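Local coordinates for carboxymuconolactone decarboxylase family protein (Thermotoga maritima, PDB 1VKE), which belongs to the AhpD-like carboxymuconolactone decarboxylase family and may act as a peroxiredoxin-type oxidoreductase in the antioxidative response, though its exact reaction is not established, at residues Leu79-Phe93 / Phe117-Ile131. Numbering follows the deposited sequence.
Sequences LVRCVQEGASDEEIF and FLEELREMEKNGETI
Helix 117-127 packs against helix 79-84 at 39° between their N-to-C directions, the segment axes coming within 10.5 Å, and runs nearly antiparallel (164°) to helix 89-93. Val83 is a knob among Leu118, Leu121, Arg122 and Glu125: its CG2 touches Leu118 CD1 and Leu121 CD1, while CG1 faces Glu125 and Ile131 CD1. Leu118 returns the arrangement, lodged among Val83, Asp89, Ile92 and Phe93; its CD2 lies 3.8 Å from Phe93 CE1. Val80 CG2 and Leu79 CD1 meet the edge of the Phe117 ring.

At the border of this apolar layer Arg122, bent at chi2 (-54°), folds its guanidinium back toward the 85-88 turn, with Val83 CG2 over one face. NE and NH2 grip Asp89 side-on, both on OD1 (NE to OD1 2.8 Å) and from the same face of the carboxylate. NH2 also donates, nearly straight, to Ala87 O (2.9 Å), and NH1 to the syn lone pair of Glu125 OE1 (2.9 Å). A water accepts from NH1 and donates to Val83 O and Ala87 O. These partners lie round the guanidinium edge and fix its rotation; a leucine here would probably leave Asp89 and Glu125 without their shared cation and take from Ala87 O one of its two donors.

Farther along, Gln84 NE2 bonds to Ile131 O (2.9 Å) from above the carbonyl plane, and Val80 CG1 packs on Ile131 CG2, tying down the chain beyond the Gly128 Schellman turn. Tyr15 of helix 15-28 also touches Val80, Phe117, Leu121 and Ile131. Such knobs-into-holes packing, bordered by a salt-bridge network, joins three helices of the all-helical AhpD-like fold.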
ATOM      1  N   LEU E  79      -7.947 -16.373   9.137  1.00 11.70           N
ATOM      2  CA  LEU E  79      -7.890 -16.886  10.506  1.00 12.09           C
ATOM      3  C   LEU E  79      -8.930 -17.961  10.683  1.00 11.54           C
ATOM      4  O   LEU E  79      -8.670 -19.013  11.290  1.00 11.51           O
ATOM      5  CB  LEU E  79      -8.134 -15.788  11.564  1.00 13.78           C
ATOM      6  CG  LEU E  79      -6.920 -14.940  11.938  1.00 15.98           C
ATOM      7  CD1 LEU E  79      -7.329 -13.740  12.813  1.00 18.12           C
ATOM      8  CD2 LEU E  79      -5.828 -15.783  12.633  1.00 16.79           C
ATOM      9  N   VAL E  80     -10.156 -17.721  10.220  1.00 12.58           N
ATOM     10  CA  VAL E  80     -11.177 -18.796  10.340  1.00 11.75           C
ATOM     11  C   VAL E  80     -10.668 -20.093   9.689  1.00 11.29           C
ATOM     12  O   VAL E  80     -10.757 -21.183  10.259  1.00 11.89           O
ATOM     13  CB  VAL E  80     -12.541 -18.369   9.733  1.00 12.67           C
ATOM     14  CG1 VAL E  80     -13.531 -19.488   9.718  1.00 14.97           C
ATOM     15  CG2 VAL E  80     -13.083 -17.185  10.494  1.00 12.65           C
ATOM     16  N   ARG E  81     -10.160 -19.966   8.458  1.00 10.42           N
ATOM     17  CA  ARG E  81      -9.748 -21.155   7.716  1.00 10.88           C
ATOM     18  C   ARG E  81      -8.570 -21.823   8.417  1.00 10.30           C
ATOM     19  O   ARG E  81      -8.499 -23.069   8.489  1.00 10.87           O
ATOM     20  CB  ARG E  81      -9.300 -20.734   6.320  0.50 11.73           C
ATOM     21  CG  ARG E  81     -10.409 -20.248   5.438  0.50 12.19           C
ATOM     22  CD  ARG E  81     -11.328 -21.364   4.984  0.50  9.31           C
ATOM     23  NE  ARG E  81     -10.542 -22.391   4.271  0.50 11.70           N
ATOM     24  CZ  ARG E  81     -10.380 -23.660   4.664  0.50 14.93           C
ATOM     25  NH1 ARG E  81     -10.992 -24.129   5.739  0.50 14.76           N
ATOM     26  NH2 ARG E  81      -9.625 -24.470   3.936  0.50 15.38           N
ATOM     27  N   CYS E  82      -7.619 -21.029   8.937  1.00 11.02           N
ATOM     28  CA  CYS E  82      -6.466 -21.620   9.670  1.00 10.83           C
ATOM     29  C   CYS E  82      -6.956 -22.432  10.890  1.00 11.05           C
ATOM     30  O   CYS E  82      -6.510 -23.553  11.155  1.00 12.10           O
ATOM     31  CB  CYS E  82      -5.511 -20.558  10.161  1.00 12.31           C
ATOM     32  SG  CYS E  82      -4.512 -19.807   8.806  1.00 14.05           S
ATOM     33  N   VAL E  83      -7.853 -21.843  11.639  1.00 12.23           N
ATOM     34  CA  VAL E  83      -8.437 -22.561  12.798  1.00 10.94           C
ATOM     35  C   VAL E  83      -9.165 -23.839  12.377  1.00 12.07           C
ATOM     36  O   VAL E  83      -8.953 -24.942  12.951  1.00 11.53           O
ATOM     37  CB  VAL E  83      -9.379 -21.616  13.600  1.00 11.39           C
ATOM     38  CG1 VAL E  83     -10.224 -22.355  14.628  1.00 16.18           C
ATOM     39  CG2 VAL E  83      -8.542 -20.521  14.269  1.00 13.64           C
ATOM     40  N   GLN E  84      -9.989 -23.720  11.341  1.00 10.91           N
ATOM     41  CA  GLN E  84     -10.723 -24.888  10.801  1.00 13.27           C
ATOM     42  C   GLN E  84      -9.793 -26.020  10.376  1.00 12.25           C
ATOM     43  O   GLN E  84     -10.118 -27.186  10.543  1.00 12.81           O
ATOM     44  CB  GLN E  84     -11.609 -24.492   9.614  1.00 13.23           C
ATOM     45  CG  GLN E  84     -12.814 -23.618  10.000  1.00 14.88           C
ATOM     46  CD  GLN E  84     -13.663 -23.183   8.807  1.00 15.78           C
ATOM     47  OE1 GLN E  84     -13.138 -22.942   7.720  1.00 16.32           O
ATOM     48  NE2 GLN E  84     -14.984 -23.096   9.013  1.00 19.58           N
ATOM     49  N   GLU E  85      -8.645 -25.660   9.826  1.00 12.59           N
ATOM     50  CA  GLU E  85      -7.661 -26.614   9.343  1.00 12.30           C
ATOM     51  C   GLU E  85      -6.667 -27.049  10.418  1.00 14.43           C
ATOM     52  O   GLU E  85      -5.679 -27.730  10.116  1.00 16.38           O
ATOM     53  CB  GLU E  85      -6.920 -26.040   8.140  1.00 12.93           C
ATOM     54  CG  GLU E  85      -7.770 -25.809   6.916  1.00 12.21           C
ATOM     55  CD  GLU E  85      -8.359 -27.087   6.319  1.00 15.40           C
ATOM     56  OE1 GLU E  85      -7.820 -28.200   6.552  1.00 17.91           O
ATOM     57  OE2 GLU E  85      -9.362 -26.947   5.596  1.00 16.53           O
ATOM     58  N   GLY E  86      -6.936 -26.690  11.672  1.00 11.23           N
ATOM     59  CA  GLY E  86      -6.201 -27.256  12.805  1.00 13.07           C
ATOM     60  C   GLY E  86      -4.897 -26.544  13.118  1.00 12.97           C
ATOM     61  O   GLY E  86      -4.055 -27.088  13.824  1.00 12.93           O
ATOM     62  N   ALA E  87      -4.717 -25.319  12.614  1.00 11.69           N
ATOM     63  CA  ALA E  87      -3.528 -24.561  12.985  1.00 10.77           C
ATOM     64  C   ALA E  87      -3.556 -24.224  14.465  1.00 10.88           C
ATOM     65  O   ALA E  87      -4.622 -23.911  14.989  1.00 12.86           O
ATOM     66  CB  ALA E  87      -3.396 -23.288  12.175  1.00 14.25           C
ATOM     67  N   SER E  88      -2.394 -24.276  15.110  1.00 11.90           N
ATOM     68  CA  SER E  88      -2.261 -23.868  16.529  1.00 11.67           C
ATOM     69  C   SER E  88      -2.026 -22.386  16.657  1.00 12.21           C
ATOM     70  O   SER E  88      -1.576 -21.732  15.711  1.00 10.61           O
ATOM     71  CB  SER E  88      -1.098 -24.602  17.182  1.00 12.52           C
ATOM     72  OG  SER E  88       0.145 -24.143  16.671  1.00 12.23           O
ATOM     73  N   ASP E  89      -2.298 -21.826  17.842  1.00 12.17           N
ATOM     74  CA  ASP E  89      -1.973 -20.402  18.092  1.00  9.90           C
ATOM     75  C   ASP E  89      -0.490 -20.125  17.865  1.00 11.18           C
ATOM     76  O   ASP E  89      -0.175 -19.079  17.271  1.00 10.59           O
ATOM     77  CB  ASP E  89      -2.355 -19.935  19.499  1.00 11.52           C
ATOM     78  CG  ASP E  89      -3.871 -19.788  19.685  1.00 19.31           C
ATOM     79  OD1 ASP E  89      -4.637 -19.963  18.706  1.00 15.05           O
ATOM     80  OD2 ASP E  89      -4.386 -19.454  20.784  1.00 22.70           O
ATOM     81  N   GLU E  90       0.374 -21.060  18.278  1.00 12.94           N
ATOM     82  CA  GLU E  90       1.808 -20.909  18.038  1.00 13.51           C
ATOM     83  C   GLU E  90       2.159 -20.774  16.528  1.00 12.08           C
ATOM     84  O   GLU E  90       2.972 -19.929  16.141  1.00 14.43           O
ATOM     85  CB  GLU E  90       2.616 -22.036  18.683  1.00 15.18           C
ATOM     86  CG  GLU E  90       4.110 -21.747  18.652  1.00 26.50           C
ATOM     87  CD  GLU E  90       4.921 -22.608  19.633  1.00 43.69           C
ATOM     88  OE1 GLU E  90       4.316 -23.389  20.417  1.00 44.66           O
ATOM     89  OE2 GLU E  90       6.179 -22.507  19.606  1.00 48.65           O
ATOM     90  N   GLU E  91       1.556 -21.629  15.698  1.00 11.49           N
ATOM     91  CA  GLU E  91       1.793 -21.580  14.261  1.00 12.27           C
ATOM     92  C   GLU E  91       1.300 -20.254  13.705  1.00 12.25           C
ATOM     93  O   GLU E  91       2.015 -19.564  12.963  1.00 11.75           O
ATOM     94  CB  GLU E  91       1.069 -22.740  13.544  1.00 12.25           C
ATOM     95  CG  GLU E  91       1.695 -24.114  13.790  1.00 13.61           C
ATOM     96  CD  GLU E  91       0.880 -25.262  13.203  1.00 17.90           C
ATOM     97  OE1 GLU E  91      -0.369 -25.278  13.364  1.00 13.03           O
ATOM     98  OE2 GLU E  91       1.492 -26.185  12.636  1.00 24.42           O
ATOM     99  N   ILE E  92       0.093 -19.861  14.096  1.00 10.58           N
ATOM    100  CA  ILE E  92      -0.455 -18.565  13.669  1.00  9.50           C
ATOM    101  C   ILE E  92       0.426 -17.390  14.107  1.00 10.39           C
ATOM    102  O   ILE E  92       0.707 -16.505  13.290  1.00 10.71           O
ATOM    103  CB  ILE E  92      -1.910 -18.406  14.184  1.00 10.63           C
ATOM    104  CG1 ILE E  92      -2.794 -19.416  13.457  1.00 11.32           C
ATOM    105  CG2 ILE E  92      -2.407 -16.980  13.988  1.00 13.80           C
ATOM    106  CD1 ILE E  92      -4.187 -19.601  14.108  1.00 11.50           C
ATOM    107  N   PHE E  93       0.910 -17.405  15.347  1.00 10.89           N
ATOM    108  CA  PHE E  93       1.762 -16.301  15.822  1.00 11.38           C
ATOM    109  C   PHE E  93       3.107 -16.262  15.108  1.00 11.76           C
ATOM    110  O   PHE E  93       3.588 -15.181  14.796  1.00 12.19           O
ATOM    111  CB  PHE E  93       1.973 -16.326  17.336  1.00 14.11           C
ATOM    112  CG  PHE E  93       0.715 -16.206  18.164  1.00 17.20           C
ATOM    113  CD1 PHE E  93      -0.364 -15.474  17.764  1.00 24.13           C
ATOM    114  CD2 PHE E  93       0.660 -16.828  19.401  1.00 32.40           C
ATOM    115  CE1 PHE E  93      -1.505 -15.389  18.570  1.00 23.12           C
ATOM    116  CE2 PHE E  93      -0.475 -16.732  20.210  1.00 33.57           C
ATOM    117  CZ  PHE E  93      -1.552 -16.003  19.781  1.00 29.43           C
ATOM    118  N   PHE E 117      -9.674 -11.422  17.346  1.00 14.21           N
ATOM    119  CA  PHE E 117     -10.538 -12.285  16.603  1.00 13.11           C
ATOM    120  C   PHE E 117     -10.197 -13.741  16.838  1.00 13.04           C
ATOM    121  O   PHE E 117     -11.088 -14.562  17.032  1.00 13.85           O
ATOM    122  CB  PHE E 117     -10.458 -11.963  15.130  1.00 15.97           C
ATOM    123  CG  PHE E 117     -11.510 -12.624  14.325  1.00 15.83           C
ATOM    124  CD1 PHE E 117     -12.852 -12.345  14.546  1.00 25.14           C
ATOM    125  CD2 PHE E 117     -11.181 -13.554  13.373  1.00 17.03           C
ATOM    126  CE1 PHE E 117     -13.847 -12.980  13.804  1.00 28.91           C
ATOM    127  CE2 PHE E 117     -12.169 -14.181  12.611  1.00 22.40           C
ATOM    128  CZ  PHE E 117     -13.495 -13.894  12.824  1.00 23.74           C
ATOM    129  N   LEU E 118      -8.911 -14.064  16.857  1.00 11.94           N
ATOM    130  CA  LEU E 118      -8.488 -15.438  17.155  1.00 11.56           C
ATOM    131  C   LEU E 118      -9.008 -15.857  18.536  1.00 12.52           C
ATOM    132  O   LEU E 118      -9.501 -16.985  18.719  1.00 12.43           O
ATOM    133  CB  LEU E 118      -6.985 -15.543  17.090  1.00 12.33           C
ATOM    134  CG  LEU E 118      -6.358 -16.899  17.411  1.00 11.96           C
ATOM    135  CD1 LEU E 118      -6.866 -17.962  16.469  1.00 14.99           C
ATOM    136  CD2 LEU E 118      -4.850 -16.814  17.370  1.00 16.76           C
ATOM    137  N   GLU E 119      -8.947 -14.942  19.495  1.00 10.34           N
ATOM    138  CA  GLU E 119      -9.469 -15.253  20.854  1.00 11.10           C
ATOM    139  C   GLU E 119     -10.945 -15.568  20.805  1.00 12.22           C
ATOM    140  O   GLU E 119     -11.411 -16.517  21.503  1.00 12.87           O
ATOM    141  CB  GLU E 119      -9.124 -14.140  21.821  1.00 13.19           C
ATOM    142  CG  GLU E 119      -7.658 -14.265  22.179  1.00 17.57           C
ATOM    143  CD  GLU E 119      -7.105 -13.123  23.011  1.00 29.17           C
ATOM    144  OE1 GLU E 119      -7.862 -12.188  23.332  1.00 33.95           O
ATOM    145  OE2 GLU E 119      -5.886 -13.185  23.330  1.00 27.72           O
ATOM    146  N   GLU E 120     -11.698 -14.816  20.003  1.00 13.30           N
ATOM    147  CA  GLU E 120     -13.127 -15.087  19.825  1.00 13.35           C
ATOM    148  C   GLU E 120     -13.369 -16.485  19.238  1.00 12.25           C
ATOM    149  O   GLU E 120     -14.248 -17.229  19.719  1.00 13.84           O
ATOM    150  CB  GLU E 120     -13.760 -14.025  18.919  1.00 14.60           C
ATOM    151  CG  GLU E 120     -15.269 -14.124  18.805  1.00 26.59           C
ATOM    152  CD  GLU E 120     -15.857 -13.057  17.870  1.00 29.83           C
ATOM    153  OE1 GLU E 120     -15.155 -12.027  17.604  1.00 39.00           O
ATOM    154  OE2 GLU E 120     -17.011 -13.263  17.407  1.00 44.03           O
ATOM    155  N   LEU E 121     -12.578 -16.860  18.228  1.00 11.27           N
ATOM    156  CA  LEU E 121     -12.699 -18.191  17.625  1.00  9.08           C
ATOM    157  C   LEU E 121     -12.364 -19.301  18.645  1.00  9.87           C
ATOM    158  O   LEU E 121     -13.031 -20.320  18.686  1.00 10.64           O
ATOM    159  CB  LEU E 121     -11.768 -18.333  16.416  1.00 11.84           C
ATOM    160  CG  LEU E 121     -12.080 -17.360  15.270  1.00 12.94           C
ATOM    161  CD1 LEU E 121     -11.042 -17.478  14.177  1.00 12.10           C
ATOM    162  CD2 LEU E 121     -13.466 -17.590  14.724  1.00 13.84           C
ATOM    163  N   ARG E 122     -11.315 -19.100  19.426  1.00 10.61           N
ATOM    164  CA  ARG E 122     -10.928 -20.100  20.463  1.00  8.27           C
ATOM    165  C   ARG E 122     -12.013 -20.252  21.527  1.00  8.45           C
ATOM    166  O   ARG E 122     -12.246 -21.360  22.021  1.00  9.08           O
ATOM    167  CB  ARG E 122      -9.574 -19.788  21.097  1.00 10.06           C
ATOM    168  CG  ARG E 122      -8.372 -19.922  20.122  1.00 11.27           C
ATOM    169  CD  ARG E 122      -8.276 -21.255  19.421  1.00 13.44           C
ATOM    170  NE  ARG E 122      -7.066 -21.314  18.602  1.00  9.36           N
ATOM    171  CZ  ARG E 122      -6.837 -22.199  17.643  1.00 15.09           C
ATOM    172  NH1 ARG E 122      -7.717 -23.136  17.361  1.00 12.62           N
ATOM    173  NH2 ARG E 122      -5.698 -22.119  16.967  1.00 12.01           N
ATOM    174  N   GLU E 123     -12.699 -19.148  21.844  1.00  9.57           N
ATOM    175  CA  GLU E 123     -13.812 -19.210  22.803  1.00 11.07           C
ATOM    176  C   GLU E 123     -15.013 -20.001  22.206  1.00  9.74           C
ATOM    177  O   GLU E 123     -15.600 -20.838  22.896  1.00  9.37           O
ATOM    178  CB  GLU E 123     -14.166 -17.795  23.261  1.00 13.75           C
ATOM    179  CG  GLU E 123     -15.366 -17.660  24.193  1.00 14.88           C
ATOM    180  CD  GLU E 123     -15.059 -18.045  25.636  1.00 27.35           C
ATOM    181  OE1 GLU E 123     -13.858 -18.315  25.960  1.00 30.25           O
ATOM    182  OE2 GLU E 123     -16.028 -18.077  26.464  1.00 36.44           O
ATOM    183  N   MET E 124     -15.323 -19.760  20.922  1.00 11.06           N
ATOM    184  CA  MET E 124     -16.306 -20.588  20.212  1.00 11.84           C
ATOM    185  C   MET E 124     -15.904 -22.065  20.291  1.00 10.39           C
ATOM    186  O   MET E 124     -16.710 -22.940  20.596  1.00 12.57           O
ATOM    187  CB  MET E 124     -16.459 -20.171  18.757  1.00 11.88           C
ATOM    188  CG  MET E 124     -17.090 -18.847  18.650  1.00  9.54           C
ATOM    189  SD  MET E 124     -17.247 -18.267  16.941  1.00 16.53           S
ATOM    190  CE  MET E 124     -18.542 -19.306  16.304  1.00 17.94           C
ATOM    191  N   GLU E 125     -14.665 -22.371  19.951  1.00 10.59           N
ATOM    192  CA  GLU E 125     -14.192 -23.747  20.016  1.00 10.60           C
ATOM    193  C   GLU E 125     -14.337 -24.360  21.417  1.00  9.22           C
ATOM    194  O   GLU E 125     -14.844 -25.477  21.594  1.00  9.33           O
ATOM    195  CB  GLU E 125     -12.727 -23.721  19.652  1.00 13.00           C
ATOM    196  CG  GLU E 125     -12.039 -25.015  19.355  1.00 16.70           C
ATOM    197  CD  GLU E 125     -10.836 -24.691  18.467  1.00 35.02           C
ATOM    198  OE1 GLU E 125      -9.985 -23.937  18.945  1.00 24.59           O
ATOM    199  OE2 GLU E 125     -10.791 -25.090  17.283  1.00 41.02           O
ATOM    200  N   LYS E 126     -13.876 -23.633  22.422  1.00  9.48           N
ATOM    201  CA  LYS E 126     -14.048 -24.086  23.810  1.00  8.73           C
ATOM    202  C   LYS E 126     -15.512 -24.438  24.118  1.00  7.52           C
ATOM    203  O   LYS E 126     -15.836 -25.415  24.821  1.00  8.43           O
ATOM    204  CB  LYS E 126     -13.567 -22.963  24.755  1.00  8.71           C
ATOM    205  CG  LYS E 126     -13.674 -23.295  26.253  1.00 10.36           C
ATOM    206  CD  LYS E 126     -13.325 -22.085  27.099  1.00 12.21           C
ATOM    207  CE  LYS E 126     -14.466 -21.070  27.047  1.00 22.04           C
ATOM    208  NZ  LYS E 126     -14.294 -19.925  28.000  1.00 26.59           N
ATOM    209  N   ASN E 127     -16.400 -23.553  23.648  1.00  7.22           N
ATOM    210  CA  ASN E 127     -17.868 -23.634  23.896  1.00  9.15           C
ATOM    211  C   ASN E 127     -18.617 -24.595  22.982  1.00 11.15           C
ATOM    212  O   ASN E 127     -19.829 -24.782  23.125  1.00 11.81           O
ATOM    213  CB  ASN E 127     -18.519 -22.249  23.809  1.00 10.37           C
ATOM    214  CG  ASN E 127     -18.207 -21.375  25.006  1.00 10.76           C
ATOM    215  OD1 ASN E 127     -18.121 -21.853  26.135  1.00 15.78           O
ATOM    216  ND2 ASN E 127     -18.087 -20.077  24.771  1.00 13.41           N
ATOM    217  N   GLY E 128     -17.901 -25.239  22.079  1.00 12.38           N
ATOM    218  CA  GLY E 128     -18.505 -26.257  21.214  1.00 15.17           C
ATOM    219  C   GLY E 128     -19.379 -25.628  20.138  1.00 16.78           C
ATOM    220  O   GLY E 128     -20.290 -26.274  19.619  1.00 20.87           O
ATOM    221  N   GLU E 129     -19.121 -24.370  19.810  1.00 14.78           N
ATOM    222  CA  GLU E 129     -19.935 -23.628  18.831  1.00 15.96           C
ATOM    223  C   GLU E 129     -19.271 -23.771  17.465  1.00 22.08           C
ATOM    224  O   GLU E 129     -18.075 -23.509  17.309  1.00 19.12           O
ATOM    225  CB  GLU E 129     -20.070 -22.170  19.265  1.00 16.21           C
ATOM    226  CG  GLU E 129     -20.808 -22.061  20.589  1.00 21.61           C
ATOM    227  CD  GLU E 129     -20.642 -20.770  21.374  1.00 30.09           C
ATOM    228  OE1 GLU E 129     -19.897 -19.856  20.947  1.00 26.51           O
ATOM    229  OE2 GLU E 129     -21.275 -20.701  22.474  1.00 25.68           O
ATOM    230  N   THR E 130     -20.057 -24.188  16.475  1.00 25.34           N
ATOM    231  CA  THR E 130     -19.544 -24.461  15.130  1.00 25.62           C
ATOM    232  C   THR E 130     -18.989 -23.203  14.529  1.00 25.01           C
ATOM    233  O   THR E 130     -19.645 -22.157  14.528  1.00 22.47           O
ATOM    234  CB  THR E 130     -20.668 -24.967  14.192  1.00 28.15           C
ATOM    235  OG1 THR E 130     -21.227 -26.200  14.687  1.00 35.31           O
ATOM    236  CG2 THR E 130     -20.109 -25.296  12.797  1.00 31.53           C
ATOM    237  N   ILE E 131     -17.777 -23.329  14.008  1.00 25.23           N
ATOM    238  CA  ILE E 131     -17.153 -22.260  13.256  1.00 26.76           C
ATOM    239  C   ILE E 131     -17.395 -22.530  11.768  1.00 29.44           C
ATOM    240  O   ILE E 131     -16.839 -23.488  11.203  1.00 26.16           O
ATOM    241  CB  ILE E 131     -15.660 -22.181  13.579  1.00 23.55           C
ATOM    242  CG1 ILE E 131     -15.459 -21.719  15.038  1.00 27.48           C
ATOM    243  CG2 ILE E 131     -14.984 -21.172  12.679  1.00 28.35           C
ATOM    244  CD1 ILE E 131     -14.184 -22.177  15.626  1.00 26.12           C
TER
HETATM  245  O   HOH W   1      -7.212 -24.980  15.109  1.00 21.92           O